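Local coordinates for gluconate kinase (PDB 3LL3), which probably transfers phosphate from ATP to a sugar or sugar acid such as gluconate, as an FGGY-family carbohydrate kinase, at residues A[259-270]-A[290-301]; A[336-346]-A[372-383]. All coordinates share one frame; numbering follows the deposited sequence.

Contact 1: residues A[259-270]-A[290-301]; sequences VGTSGAIRTIVD and YLLGGPVNNGGI. With ATP (adenosine-5'-triphosphate), chain C; DXP (1-deoxy-D-xylulose-5-phosphate), chain D; XUL (D-xylulose), chain E.
Gly263 and Val296 open a run of four antiparallel hydrogen-bonded pairs, continued by Ile265 with Gly294, Thr267 with Leu292 and Val269 with Tyr290. The short strand axes run at 174° and approach to 4.5 Å. Eight N-H...O bonds join these pairs, the tightest from Gly263 N to Val296 O at 2.7 Å. In the non-hydrogen-bonded pairs, CA-H...O contacts fill in, as from Arg266 CA to Leu292 O (3.1 Å), and the bare CA of Gly293 lets Ile265 O and the Arg266 side chain come close.

Apolar contacts gather toward Val269 and Tyr290. Leu292 CD1 lies 3.7 Å from Val269 CG1, the side chains crossing at about a right angle. On the other face, Leu291 has CG anti to the backbone N (chi1 -176°), which brings its CD1 to Ile268 CG1. Tyr290 sets its ring edge against Val269 O.

At the other end the loops Gly260-Ser262 and Asn297-Gly299 meet. Ile301 N reaches a lone pair of Thr261 O (2.9 Å), and Gly300 N bonds to Gly260 O at the start of helix 300-311. Thr261 N donates to ATP O1B (2.6 Å, 166° at the hydrogen), and Gly300 O accepts from the ribose O2'. Asn297 ND2 holds DXP O3P at 2.9 Å, its OD1 taken by Arg344. Arg266 and Pro295 line the xylulose pocket. Neighbouring antiparallel strands, preceded by a phosphate-binding turn, are consistent with an actin-like ATPase domain.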
loop_
_atom_site.group_PDB
_atom_site.type_symbol
_atom_site.label_atom_id
_atom_site.label_comp_id
_atom_site.label_asym_id
_atom_site.label_seq_id
_atom_site.Cartn_x
_atom_site.Cartn_y
_atom_site.Cartn_z
ATOM N N VAL A 259 -22.836 -8.686 3.231
ATOM C CA VAL A 259 -21.391 -8.793 3.406
ATOM C C VAL A 259 -21.058 -9.729 4.545
ATOM O O VAL A 259 -21.210 -9.393 5.719
ATOM C CB VAL A 259 -20.716 -7.440 3.646
ATOM C CG1 VAL A 259 -19.218 -7.594 3.551
ATOM C CG2 VAL A 259 -21.208 -6.396 2.664
ATOM N N GLY A 260 -20.627 -10.926 4.187
ATOM C CA GLY A 260 -20.128 -11.861 5.163
ATOM C C GLY A 260 -18.656 -12.041 4.878
ATOM O O GLY A 260 -17.903 -11.061 4.816
ATOM N N THR A 261 -18.241 -13.290 4.700
ATOM C CA THR A 261 -16.869 -13.565 4.275
ATOM C C THR A 261 -16.615 -12.852 2.938
ATOM O O THR A 261 -15.611 -12.118 2.764
ATOM C CB THR A 261 -16.622 -15.082 4.183
ATOM O OG1 THR A 261 -16.932 -15.681 5.452
ATOM C CG2 THR A 261 -15.182 -15.369 3.852
ATOM N N SER A 262 -17.536 -13.042 2.000
ATOM C CA SER A 262 -17.505 -12.291 0.752
ATOM C C SER A 262 -18.742 -11.396 0.732
ATOM O O SER A 262 -19.569 -11.477 1.627
ATOM C CB SER A 262 -17.477 -13.239 -0.449
ATOM O OG SER A 262 -18.647 -14.062 -0.487
ATOM N N GLY A 263 -18.880 -10.540 -0.269
ATOM C CA GLY A 263 -20.054 -9.695 -0.350
ATOM C C GLY A 263 -20.778 -9.723 -1.682
ATOM O O GLY A 263 -20.324 -10.353 -2.633
ATOM N N ALA A 264 -21.905 -9.016 -1.748
ATOM C CA ALA A 264 -22.634 -8.835 -2.991
ATOM C C ALA A 264 -23.516 -7.595 -2.904
ATOM O O ALA A 264 -24.104 -7.318 -1.855
ATOM C CB ALA A 264 -23.472 -10.065 -3.300
ATOM N N ILE A 265 -23.563 -6.825 -3.989
ATOM C CA ILE A 265 -24.553 -5.763 -4.158
ATOM C C ILE A 265 -25.503 -6.113 -5.316
ATOM O O ILE A 265 -25.051 -6.480 -6.407
ATOM C CB ILE A 265 -23.884 -4.368 -4.369
ATOM C CG1 ILE A 265 -24.950 -3.262 -4.420
ATOM C CG2 ILE A 265 -23.000 -4.346 -5.599
ATOM C CD1 ILE A 265 -25.540 -2.922 -3.018
ATOM N N ARG A 266 -26.811 -6.021 -5.080
ATOM C CA ARG A 266 -27.800 -6.417 -6.080
ATOM C C ARG A 266 -29.050 -5.550 -6.075
ATOM O O ARG A 266 -29.419 -4.949 -5.058
ATOM C CB ARG A 266 -28.277 -7.830 -5.818
ATOM C CG ARG A 266 -27.206 -8.856 -5.707
ATOM C CD ARG A 266 -27.834 -10.158 -5.305
ATOM N NE ARG A 266 -26.851 -11.208 -5.089
ATOM C CZ ARG A 266 -26.531 -11.708 -3.897
ATOM N NH1 ARG A 266 -27.123 -11.251 -2.787
ATOM N NH2 ARG A 266 -25.620 -12.682 -3.825
ATOM N N THR A 267 -29.731 -5.551 -7.210
ATOM C CA THR A 267 -30.979 -4.831 -7.354
ATOM C C THR A 267 -31.793 -5.468 -8.475
ATOM O O THR A 267 -31.236 -6.129 -9.341
ATOM C CB THR A 267 -30.724 -3.329 -7.635
ATOM O OG1 THR A 267 -31.944 -2.598 -7.467
ATOM C CG2 THR A 267 -30.173 -3.123 -9.060
ATOM N N ILE A 268 -33.106 -5.274 -8.456
ATOM C CA ILE A 268 -33.986 -5.888 -9.438
ATOM C C ILE A 268 -34.626 -4.799 -10.284
ATOM O O ILE A 268 -35.189 -3.839 -9.741
ATOM C CB ILE A 268 -35.054 -6.736 -8.733
ATOM C CG1 ILE A 268 -34.389 -7.955 -8.082
ATOM C CG2 ILE A 268 -36.164 -7.145 -9.706
ATOM C CD1 ILE A 268 -35.277 -8.739 -7.160
ATOM N N VAL A 269 -34.514 -4.939 -11.606
ATOM C CA VAL A 269 -35.010 -3.928 -12.540
ATOM C C VAL A 269 -36.039 -4.552 -13.479
ATOM O O VAL A 269 -36.151 -5.785 -13.542
ATOM C CB VAL A 269 -33.858 -3.277 -13.350
ATOM C CG1 VAL A 269 -32.945 -2.514 -12.424
ATOM C CG2 VAL A 269 -33.054 -4.351 -14.094
ATOM N N ASP A 270 -36.799 -3.729 -14.201
ATOM C CA ASP A 270 -37.920 -4.278 -14.986
ATOM C C ASP A 270 -37.582 -4.671 -16.423
ATOM O O ASP A 270 -38.450 -5.130 -17.165
ATOM C CB ASP A 270 -39.149 -3.365 -14.966
ATOM C CG ASP A 270 -38.854 -1.965 -15.464
ATOM O OD1 ASP A 270 -37.793 -1.732 -16.078
ATOM O OD2 ASP A 270 -39.700 -1.080 -15.231
ATOM N N TYR A 290 -35.332 -8.519 -13.545
ATOM C CA TYR A 290 -33.954 -8.860 -13.876
ATOM C C TYR A 290 -33.033 -8.506 -12.711
ATOM O O TYR A 290 -33.055 -7.385 -12.214
ATOM C CB TYR A 290 -33.525 -8.140 -15.176
ATOM C CG TYR A 290 -34.434 -8.547 -16.310
ATOM C CD1 TYR A 290 -35.704 -7.993 -16.436
ATOM C CD2 TYR A 290 -34.064 -9.547 -17.201
ATOM C CE1 TYR A 290 -36.564 -8.389 -17.450
ATOM C CE2 TYR A 290 -34.927 -9.959 -18.215
ATOM C CZ TYR A 290 -36.173 -9.374 -18.334
ATOM O OH TYR A 290 -37.033 -9.778 -19.336
ATOM N N LEU A 291 -32.233 -9.475 -12.281
ATOM C CA LEU A 291 -31.347 -9.284 -11.146
ATOM C C LEU A 291 -30.004 -8.756 -11.612
ATOM O O LEU A 291 -29.267 -9.439 -12.344
ATOM C CB LEU A 291 -31.181 -10.589 -10.359
ATOM C CG LEU A 291 -30.336 -10.495 -9.078
ATOM C CD1 LEU A 291 -31.133 -9.847 -7.946
ATOM C CD2 LEU A 291 -29.893 -11.905 -8.670
ATOM N N LEU A 292 -29.703 -7.518 -11.228
ATOM C CA LEU A 292 -28.407 -6.930 -11.508
ATOM C C LEU A 292 -27.544 -7.035 -10.275
ATOM O O LEU A 292 -28.018 -6.843 -9.159
ATOM C CB LEU A 292 -28.540 -5.462 -11.909
ATOM C CG LEU A 292 -29.584 -5.111 -12.973
ATOM C CD1 LEU A 292 -29.544 -3.601 -13.252
ATOM C CD2 LEU A 292 -29.359 -5.909 -14.254
ATOM N N GLY A 293 -26.263 -7.319 -10.448
ATOM C CA GLY A 293 -25.415 -7.280 -9.276
ATOM C C GLY A 293 -23.942 -7.479 -9.504
ATOM O O GLY A 293 -23.487 -7.769 -10.629
ATOM N N GLY A 294 -23.205 -7.310 -8.410
ATOM C CA GLY A 294 -21.777 -7.545 -8.366
ATOM C C GLY A 294 -21.439 -8.455 -7.194
ATOM O O GLY A 294 -21.679 -8.104 -6.034
ATOM N N PRO A 295 -20.904 -9.643 -7.484
ATOM C CA PRO A 295 -20.362 -10.470 -6.407
ATOM C C PRO A 295 -18.962 -9.935 -6.074
ATOM O O PRO A 295 -18.192 -9.663 -6.972
ATOM C CB PRO A 295 -20.255 -11.853 -7.043
ATOM C CG PRO A 295 -20.353 -11.633 -8.546
ATOM C CD PRO A 295 -20.610 -10.192 -8.822
ATOM N N VAL A 296 -18.660 -9.747 -4.798
ATOM C CA VAL A 296 -17.399 -9.118 -4.395
ATOM C C VAL A 296 -16.671 -10.060 -3.444
ATOM O O VAL A 296 -17.209 -10.420 -2.377
ATOM C CB VAL A 296 -17.672 -7.772 -3.695
ATOM C CG1 VAL A 296 -16.379 -7.131 -3.234
ATOM C CG2 VAL A 296 -18.415 -6.821 -4.627
ATOM N N ASN A 297 -15.467 -10.479 -3.821
ATOM C CA ASN A 297 -14.721 -11.450 -3.015
ATOM C C ASN A 297 -14.323 -10.900 -1.645
ATOM O O ASN A 297 -14.412 -11.598 -0.624
ATOM C CB ASN A 297 -13.438 -11.905 -3.726
ATOM C CG ASN A 297 -13.701 -12.548 -5.088
ATOM O OD1 ASN A 297 -14.799 -13.033 -5.363
ATOM N ND2 ASN A 297 -12.669 -12.566 -5.942
ATOM N N ASN A 298 -13.864 -9.654 -1.651
ATOM C CA ASN A 298 -13.080 -9.111 -0.548
ATOM C C ASN A 298 -13.901 -8.430 0.519
ATOM O O ASN A 298 -13.869 -7.203 0.669
ATOM C CB ASN A 298 -11.994 -8.191 -1.111
ATOM C CG ASN A 298 -11.041 -8.947 -2.037
ATOM O OD1 ASN A 298 -10.305 -9.824 -1.592
ATOM N ND2 ASN A 298 -11.080 -8.632 -3.324
ATOM N N GLY A 299 -14.642 -9.248 1.264
ATOM C CA GLY A 299 -15.499 -8.766 2.332
ATOM C C GLY A 299 -14.875 -9.001 3.692
ATOM O O GLY A 299 -13.743 -8.571 3.958
ATOM N N GLY A 300 -15.606 -9.693 4.554
ATOM C CA GLY A 300 -15.140 -9.951 5.897
ATOM C C GLY A 300 -13.879 -10.784 5.937
ATOM O O GLY A 300 -13.157 -10.760 6.932
ATOM N N ILE A 301 -13.627 -11.541 4.868
ATOM C CA ILE A 301 -12.415 -12.346 4.779
ATOM C C ILE A 301 -11.170 -11.462 4.866
ATOM O O ILE A 301 -10.139 -11.856 5.410
ATOM C CB ILE A 301 -12.384 -13.187 3.469
ATOM C CG1 ILE A 301 -11.222 -14.179 3.487
ATOM C CG2 ILE A 301 -12.296 -12.284 2.205
ATOM C CD1 ILE A 301 -11.430 -15.364 2.526
HETATM P PG ATP C . -23.087 -17.776 6.040
HETATM O O1G ATP C . -22.439 -18.178 7.517
HETATM O O2G ATP C . -24.645 -17.231 6.230
HETATM O O3G ATP C . -23.038 -18.935 5.151
HETATM P PB ATP C . -20.688 -16.215 5.921
HETATM O O1B ATP C . -20.112 -15.027 4.941
HETATM O O2B ATP C . -19.830 -17.393 5.912
HETATM O O3B ATP C . -22.213 -16.553 5.358
HETATM P PA ATP C . -21.098 -14.224 8.065
HETATM O O1A ATP C . -22.291 -13.387 7.313
HETATM O O2A ATP C . -21.346 -14.382 9.491
HETATM O O3A ATP C . -20.814 -15.760 7.512
HETATM O "O5'" ATP C . -19.730 -13.328 7.889
HETATM C "C5'" ATP C . -18.503 -13.902 8.272
HETATM C "C4'" ATP C . -17.497 -12.790 8.448
HETATM O "O4'" ATP C . -17.753 -11.791 9.423
HETATM C "C3'" ATP C . -15.968 -13.085 8.480
HETATM O "O3'" ATP C . -15.325 -12.995 7.243
HETATM C "C2'" ATP C . -15.432 -12.199 9.664
HETATM O "O2'" ATP C . -14.135 -11.715 9.446
HETATM C "C1'" ATP C . -16.540 -11.174 9.759
HETATM N N9 ATP C . -16.757 -10.661 11.104
HETATM C C8 ATP C . -16.952 -11.360 12.239
HETATM N N7 ATP C . -17.241 -10.408 13.257
HETATM C C5 ATP C . -17.226 -9.121 12.672
HETATM C C6 ATP C . -17.454 -7.829 13.199
HETATM N N6 ATP C . -17.810 -7.684 14.605
HETATM N N1 ATP C . -17.385 -6.756 12.405
HETATM C C2 ATP C . -17.086 -6.884 11.067
HETATM N N3 ATP C . -16.863 -8.152 10.560
HETATM C C4 ATP C . -16.936 -9.246 11.368
HETATM C C1 DXP D . -5.468 -17.378 -8.774
HETATM C C2 DXP D . -5.900 -17.062 -7.312
HETATM C C3 DXP D . -7.380 -17.346 -6.949
HETATM C C4 DXP D . -8.264 -16.569 -7.945
HETATM C C5 DXP D . -9.756 -16.227 -7.716
HETATM O O2 DXP D . -5.253 -16.314 -6.659
HETATM O O3 DXP D . -7.603 -17.202 -5.601
HETATM O O4 DXP D . -7.523 -15.489 -8.415
HETATM O O5 DXP D . -10.167 -14.910 -7.978
HETATM P P DXP D . -11.526 -14.415 -8.794
HETATM O O2P DXP D . -11.258 -14.481 -10.363
HETATM O O1P DXP D . -12.811 -15.181 -8.217
HETATM O O3P DXP D . -11.714 -13.024 -8.633
HETATM C C1 XUL E . -24.197 -14.850 -7.508
HETATM C C2 XUL E . -22.834 -15.273 -8.082
HETATM C C3 XUL E . -21.910 -16.231 -7.279
HETATM C C4 XUL E . -22.570 -16.963 -6.094
HETATM C C5 XUL E . -23.561 -18.064 -6.518
HETATM O O1 XUL E . -24.196 -13.467 -7.244
HETATM O O2 XUL E . -22.471 -14.815 -9.139
HETATM O O3 XUL E . -20.837 -15.498 -6.742
HETATM O O4 XUL E . -21.538 -17.548 -5.334
HETATM O O5 XUL E . -23.719 -19.026 -5.503
#

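Contact 2: residues A[336-346]-A[372-383]; sequences FLPYLGGERAP and VIEGIIFNLYDA. With DXP (1-deoxy-D-xylulose-5-phosphate), chain D; XUL (D-xylulose), chain E.
Phe336 lays one ring face beneath the CG2 methyl of Val372, which stands 4.0 Å from the ring centroid and only 1° off the normal, a centred CH-pi contact. With CG anti to the backbone N (chi1 -180°), the ring lies alongside Val372 on the helix. One turn on, the CA of Gly375 comes 3.3 Å from Phe336 O in a CA-H...O contact; with no side chain at Gly375, the Phe336 carbonyl rests directly on the helix backbone.

Pro338 follows, its CG set 3.5 Å from Asn379 CB and also against Gly375 O. Asn379 is the central side chain of the interface: its amide points into the loop between Pro338, Pro346 and the edge of the Tyr339 ring, the ring and amide planes being 74° apart, and its end faces the Glu343 carboxylate. Farther along, Pro346, which follows a cis peptide bond, places CG 3.3 Å from Asp382 OD2 and CB against Ala383 CB.

A water joins the two sides: it donates to Asp382 OD2 (2.6 Å) and is hydrogen-bonded to Tyr339 OH (2.7 Å). Asp382 also has a salt bridge to Arg482 of helix 465-485.

Glu343 OE1 accepts Arg344 N through its anti lone pair (2.6 Å) and also the backbone N of Asn297, while OE2 accepts ND2 of Asn298. Arg344 NH1 in turn donates to xylulose O3 at 2.7 Å. The buried Glu343 carboxylate thus acts as a second-shell acceptor that fixes the backbone beside a sugar-binding arginine, and the N-H donors around it would probably stabilise its negative charge.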
loop_
_atom_site.group_PDB
_atom_site.type_symbol
_atom_site.label_atom_id
_atom_site.label_comp_id
_atom_site.label_asym_id
_atom_site.label_seq_id
_atom_site.Cartn_x
_atom_site.Cartn_y
_atom_site.Cartn_z
ATOM N N PHE A 336 -6.837 2.075 1.184
ATOM C CA PHE A 336 -6.635 0.635 1.184
ATOM C C PHE A 336 -7.432 0.023 0.042
ATOM O O PHE A 336 -8.669 0.027 0.081
ATOM C CB PHE A 336 -7.072 0.005 2.508
ATOM C CG PHE A 336 -6.883 -1.494 2.562
ATOM C CD1 PHE A 336 -5.611 -2.055 2.650
ATOM C CD2 PHE A 336 -7.974 -2.347 2.540
ATOM C CE1 PHE A 336 -5.438 -3.441 2.712
ATOM C CE2 PHE A 336 -7.812 -3.721 2.596
ATOM C CZ PHE A 336 -6.552 -4.274 2.678
ATOM N N LEU A 337 -6.736 -0.476 -0.977
ATOM C CA LEU A 337 -7.412 -1.262 -2.015
ATOM C C LEU A 337 -7.499 -2.704 -1.502
ATOM O O LEU A 337 -6.480 -3.330 -1.234
ATOM C CB LEU A 337 -6.668 -1.188 -3.356
ATOM C CG LEU A 337 -6.410 0.201 -3.966
ATOM C CD1 LEU A 337 -5.642 0.113 -5.300
ATOM C CD2 LEU A 337 -7.721 0.942 -4.163
ATOM N N PRO A 338 -8.726 -3.229 -1.344
ATOM C CA PRO A 338 -8.933 -4.481 -0.594
ATOM C C PRO A 338 -8.744 -5.770 -1.393
ATOM O O PRO A 338 -9.120 -6.834 -0.898
ATOM C CB PRO A 338 -10.401 -4.399 -0.164
ATOM C CG PRO A 338 -11.042 -3.416 -1.082
ATOM C CD PRO A 338 -9.986 -2.625 -1.804
ATOM N N TYR A 339 -8.160 -5.698 -2.582
ATOM C CA TYR A 339 -8.193 -6.853 -3.478
ATOM C C TYR A 339 -7.257 -8.002 -3.117
ATOM O O TYR A 339 -6.529 -8.486 -3.978
ATOM C CB TYR A 339 -7.896 -6.416 -4.896
ATOM C CG TYR A 339 -8.552 -5.126 -5.304
ATOM C CD1 TYR A 339 -9.921 -4.937 -5.176
ATOM C CD2 TYR A 339 -7.807 -4.124 -5.888
ATOM C CE1 TYR A 339 -10.515 -3.749 -5.600
ATOM C CE2 TYR A 339 -8.376 -2.946 -6.288
ATOM C CZ TYR A 339 -9.730 -2.760 -6.153
ATOM O OH TYR A 339 -10.261 -1.565 -6.585
ATOM N N LEU A 340 -7.310 -8.468 -1.875
ATOM C CA LEU A 340 -6.434 -9.555 -1.430
ATOM C C LEU A 340 -6.557 -10.868 -2.243
ATOM O O LEU A 340 -5.557 -11.457 -2.622
ATOM C CB LEU A 340 -6.604 -9.798 0.080
ATOM C CG LEU A 340 -5.591 -9.051 0.973
ATOM C CD1 LEU A 340 -5.617 -7.587 0.675
ATOM C CD2 LEU A 340 -5.916 -9.277 2.426
ATOM N N GLY A 341 -7.770 -11.319 -2.533
ATOM C CA GLY A 341 -7.931 -12.566 -3.283
ATOM C C GLY A 341 -8.240 -12.420 -4.766
ATOM O O GLY A 341 -9.033 -13.187 -5.308
ATOM N N GLY A 342 -7.622 -11.451 -5.438
ATOM C CA GLY A 342 -8.107 -11.062 -6.752
ATOM C C GLY A 342 -9.508 -10.509 -6.538
ATOM O O GLY A 342 -9.981 -10.451 -5.390
ATOM N N GLU A 343 -10.189 -10.093 -7.600
ATOM C CA GLU A 343 -11.531 -9.538 -7.407
ATOM C C GLU A 343 -12.460 -9.769 -8.590
ATOM O O GLU A 343 -12.026 -9.721 -9.752
ATOM C CB GLU A 343 -11.440 -8.033 -7.090
ATOM C CG GLU A 343 -12.764 -7.387 -6.696
ATOM C CD GLU A 343 -13.475 -8.161 -5.600
ATOM O OE1 GLU A 343 -14.078 -9.231 -5.892
ATOM O OE2 GLU A 343 -13.435 -7.696 -4.445
ATOM N N ARG A 344 -13.733 -10.030 -8.296
ATOM C CA ARG A 344 -14.756 -10.034 -9.325
ATOM C C ARG A 344 -15.283 -8.598 -9.445
ATOM O O ARG A 344 -14.511 -7.713 -9.784
ATOM C CB ARG A 344 -15.820 -11.116 -9.053
ATOM C CG ARG A 344 -15.267 -12.514 -9.381
ATOM C CD ARG A 344 -16.188 -13.672 -8.983
ATOM N NE ARG A 344 -16.304 -13.771 -7.534
ATOM C CZ ARG A 344 -17.352 -14.292 -6.901
ATOM N NH1 ARG A 344 -18.377 -14.769 -7.593
ATOM N NH2 ARG A 344 -17.380 -14.324 -5.571
ATOM N N ALA A 345 -16.556 -8.332 -9.179
ATOM C CA ALA A 345 -16.998 -6.938 -9.222
ATOM C C ALA A 345 -16.270 -6.178 -8.123
ATOM O O ALA A 345 -16.053 -6.739 -7.055
ATOM C CB ALA A 345 -18.501 -6.823 -9.019
ATOM N N PRO A 346 -15.894 -4.906 -8.380
ATOM C CA PRO A 346 -16.133 -4.168 -9.629
ATOM C C PRO A 346 -15.018 -4.237 -10.692
ATOM O O PRO A 346 -15.273 -3.850 -11.832
ATOM C CB PRO A 346 -16.273 -2.731 -9.131
ATOM C CG PRO A 346 -15.229 -2.658 -8.056
ATOM C CD PRO A 346 -15.220 -4.045 -7.387
ATOM N N VAL A 372 -8.627 -0.121 6.291
ATOM C CA VAL A 372 -9.036 -1.440 5.812
ATOM C C VAL A 372 -10.564 -1.496 5.733
ATOM O O VAL A 372 -11.134 -1.876 4.706
ATOM C CB VAL A 372 -8.530 -2.580 6.722
ATOM C CG1 VAL A 372 -9.251 -3.893 6.384
ATOM C CG2 VAL A 372 -6.995 -2.737 6.621
ATOM N N ILE A 373 -11.221 -1.076 6.813
ATOM C CA ILE A 373 -12.682 -1.118 6.865
ATOM C C ILE A 373 -13.274 -0.200 5.813
ATOM O O ILE A 373 -14.216 -0.575 5.115
ATOM C CB ILE A 373 -13.223 -0.732 8.259
ATOM C CG1 ILE A 373 -12.844 -1.806 9.272
ATOM C CG2 ILE A 373 -14.750 -0.623 8.214
ATOM C CD1 ILE A 373 -12.884 -1.338 10.727
ATOM N N GLU A 374 -12.736 1.008 5.709
ATOM C CA GLU A 374 -13.191 1.945 4.699
ATOM C C GLU A 374 -12.962 1.451 3.264
ATOM O O GLU A 374 -13.817 1.672 2.396
ATOM C CB GLU A 374 -12.552 3.313 4.892
ATOM C CG GLU A 374 -13.082 4.061 6.126
ATOM C CD GLU A 374 -12.296 5.315 6.465
ATOM O OE1 GLU A 374 -11.229 5.555 5.843
ATOM O OE2 GLU A 374 -12.749 6.059 7.373
ATOM N N GLY A 375 -11.815 0.810 3.026
ATOM C CA GLY A 375 -11.499 0.276 1.713
ATOM C C GLY A 375 -12.456 -0.841 1.322
ATOM O O GLY A 375 -12.929 -0.907 0.176
ATOM N N ILE A 376 -12.732 -1.733 2.273
ATOM C CA ILE A 376 -13.667 -2.819 2.037
ATOM C C ILE A 376 -15.005 -2.232 1.568
ATOM O O ILE A 376 -15.551 -2.647 0.555
ATOM C CB ILE A 376 -13.850 -3.686 3.294
ATOM C CG1 ILE A 376 -12.653 -4.622 3.464
ATOM C CG2 ILE A 376 -15.124 -4.533 3.192
ATOM C CD1 ILE A 376 -12.557 -5.252 4.824
ATOM N N ILE A 377 -15.479 -1.215 2.274
ATOM C CA ILE A 377 -16.765 -0.580 1.963
ATOM C C ILE A 377 -16.715 0.242 0.677
ATOM O O ILE A 377 -17.679 0.262 -0.090
ATOM C CB ILE A 377 -17.207 0.331 3.140
ATOM C CG1 ILE A 377 -17.349 -0.503 4.412
ATOM C CG2 ILE A 377 -18.533 1.046 2.821
ATOM C CD1 ILE A 377 -17.798 0.337 5.636
ATOM N N PHE A 378 -15.604 0.956 0.462
ATOM C CA PHE A 378 -15.414 1.717 -0.771
ATOM C C PHE A 378 -15.515 0.784 -1.995
ATOM O O PHE A 378 -16.098 1.130 -3.022
ATOM C CB PHE A 378 -14.042 2.418 -0.787
ATOM C CG PHE A 378 -14.026 3.798 -0.162
ATOM C CD1 PHE A 378 -15.073 4.687 -0.365
ATOM C CD2 PHE A 378 -12.926 4.214 0.579
ATOM C CE1 PHE A 378 -15.041 5.958 0.181
ATOM C CE2 PHE A 378 -12.877 5.489 1.125
ATOM C CZ PHE A 378 -13.934 6.365 0.927
ATOM N N ASN A 379 -14.923 -0.398 -1.882
ATOM C CA ASN A 379 -14.920 -1.359 -2.984
ATOM C C ASN A 379 -16.373 -1.758 -3.318
ATOM O O ASN A 379 -16.769 -1.791 -4.479
ATOM C CB ASN A 379 -14.085 -2.573 -2.573
ATOM C CG ASN A 379 -13.977 -3.630 -3.665
ATOM O OD1 ASN A 379 -14.111 -4.825 -3.386
ATOM N ND2 ASN A 379 -13.716 -3.206 -4.892
ATOM N N LEU A 380 -17.148 -2.031 -2.275
ATOM C CA LEU A 380 -18.571 -2.340 -2.413
ATOM C C LEU A 380 -19.349 -1.167 -2.999
ATOM O O LEU A 380 -20.293 -1.359 -3.763
ATOM C CB LEU A 380 -19.164 -2.735 -1.054
ATOM C CG LEU A 380 -18.760 -4.118 -0.520
ATOM C CD1 LEU A 380 -18.903 -4.184 1.009
ATOM C CD2 LEU A 380 -19.527 -5.235 -1.190
ATOM N N TYR A 381 -18.971 0.050 -2.624
ATOM C CA TYR A 381 -19.660 1.224 -3.140
ATOM C C TYR A 381 -19.295 1.438 -4.591
ATOM O O TYR A 381 -20.092 1.948 -5.377
ATOM C CB TYR A 381 -19.305 2.454 -2.318
ATOM C CG TYR A 381 -19.923 3.733 -2.820
ATOM C CD1 TYR A 381 -21.306 3.923 -2.806
ATOM C CD2 TYR A 381 -19.129 4.757 -3.290
ATOM C CE1 TYR A 381 -21.866 5.110 -3.258
ATOM C CE2 TYR A 381 -19.671 5.940 -3.737
ATOM C CZ TYR A 381 -21.039 6.121 -3.717
ATOM O OH TYR A 381 -21.562 7.323 -4.154
ATOM N N ASP A 382 -18.070 1.051 -4.930
ATOM C CA ASP A 382 -17.569 1.083 -6.305
ATOM C C ASP A 382 -18.447 0.151 -7.170
ATOM O O ASP A 382 -18.914 0.529 -8.255
ATOM C CB ASP A 382 -16.099 0.621 -6.284
ATOM C CG ASP A 382 -15.392 0.761 -7.635
ATOM O OD1 ASP A 382 -16.022 1.196 -8.615
ATOM O OD2 ASP A 382 -14.181 0.452 -7.705
ATOM N N ALA A 383 -18.685 -1.060 -6.680
ATOM C CA ALA A 383 -19.532 -2.015 -7.404
ATOM C C ALA A 383 -20.973 -1.509 -7.467
ATOM O O ALA A 383 -21.578 -1.502 -8.524
ATOM C CB ALA A 383 -19.471 -3.403 -6.780
HETATM C C1 DXP D . -5.468 -17.378 -8.774
HETATM C C2 DXP D . -5.900 -17.062 -7.312
HETATM C C3 DXP D . -7.380 -17.346 -6.949
HETATM C C4 DXP D . -8.264 -16.569 -7.945
HETATM C C5 DXP D . -9.756 -16.227 -7.716
HETATM O O2 DXP D . -5.253 -16.314 -6.659
HETATM O O3 DXP D . -7.603 -17.202 -5.601
HETATM O O4 DXP D . -7.523 -15.489 -8.415
HETATM O O5 DXP D . -10.167 -14.910 -7.978
HETATM P P DXP D . -11.526 -14.415 -8.794
HETATM O O2P DXP D . -11.258 -14.481 -10.363
HETATM O O1P DXP D . -12.811 -15.181 -8.217
HETATM O O3P DXP D . -11.714 -13.024 -8.633
HETATM C C1 XUL E . -24.197 -14.850 -7.508
HETATM C C2 XUL E . -22.834 -15.273 -8.082
HETATM C C3 XUL E . -21.910 -16.231 -7.279
HETATM C C4 XUL E . -22.570 -16.963 -6.094
HETATM C C5 XUL E . -23.561 -18.064 -6.518
HETATM O O1 XUL E . -24.196 -13.467 -7.244
HETATM O O2 XUL E . -22.471 -14.815 -9.139
HETATM O O3 XUL E . -20.837 -15.498 -6.742
HETATM O O4 XUL E . -21.538 -17.548 -5.334
HETATM O O5 XUL E . -23.719 -19.026 -5.503
HETATM O O HOH W 1 -12.798 -1.015 -6.011
#

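From the N terminus, contact 1 closes first: 259-270 leads through a 19-residue excursion, including strand 281-284, back to 290-301. That segment runs into helix 300-311, and helix 317-325 follows before contact 2 closes a second loop, from 336-346 through strand 354-359 to helix 365-388. The two loops are in series and neither encloses the other, yet their centres lie only 12 Å apart. Beside the polar bonds at their junction, Val296 CG1 packs 3.2 Å from Glu343 OE2. Together they tie the seven-stranded sheet to helix 365-388, and both border the xylulose and DXP sites, with the ATP site at the turn end of contact 1.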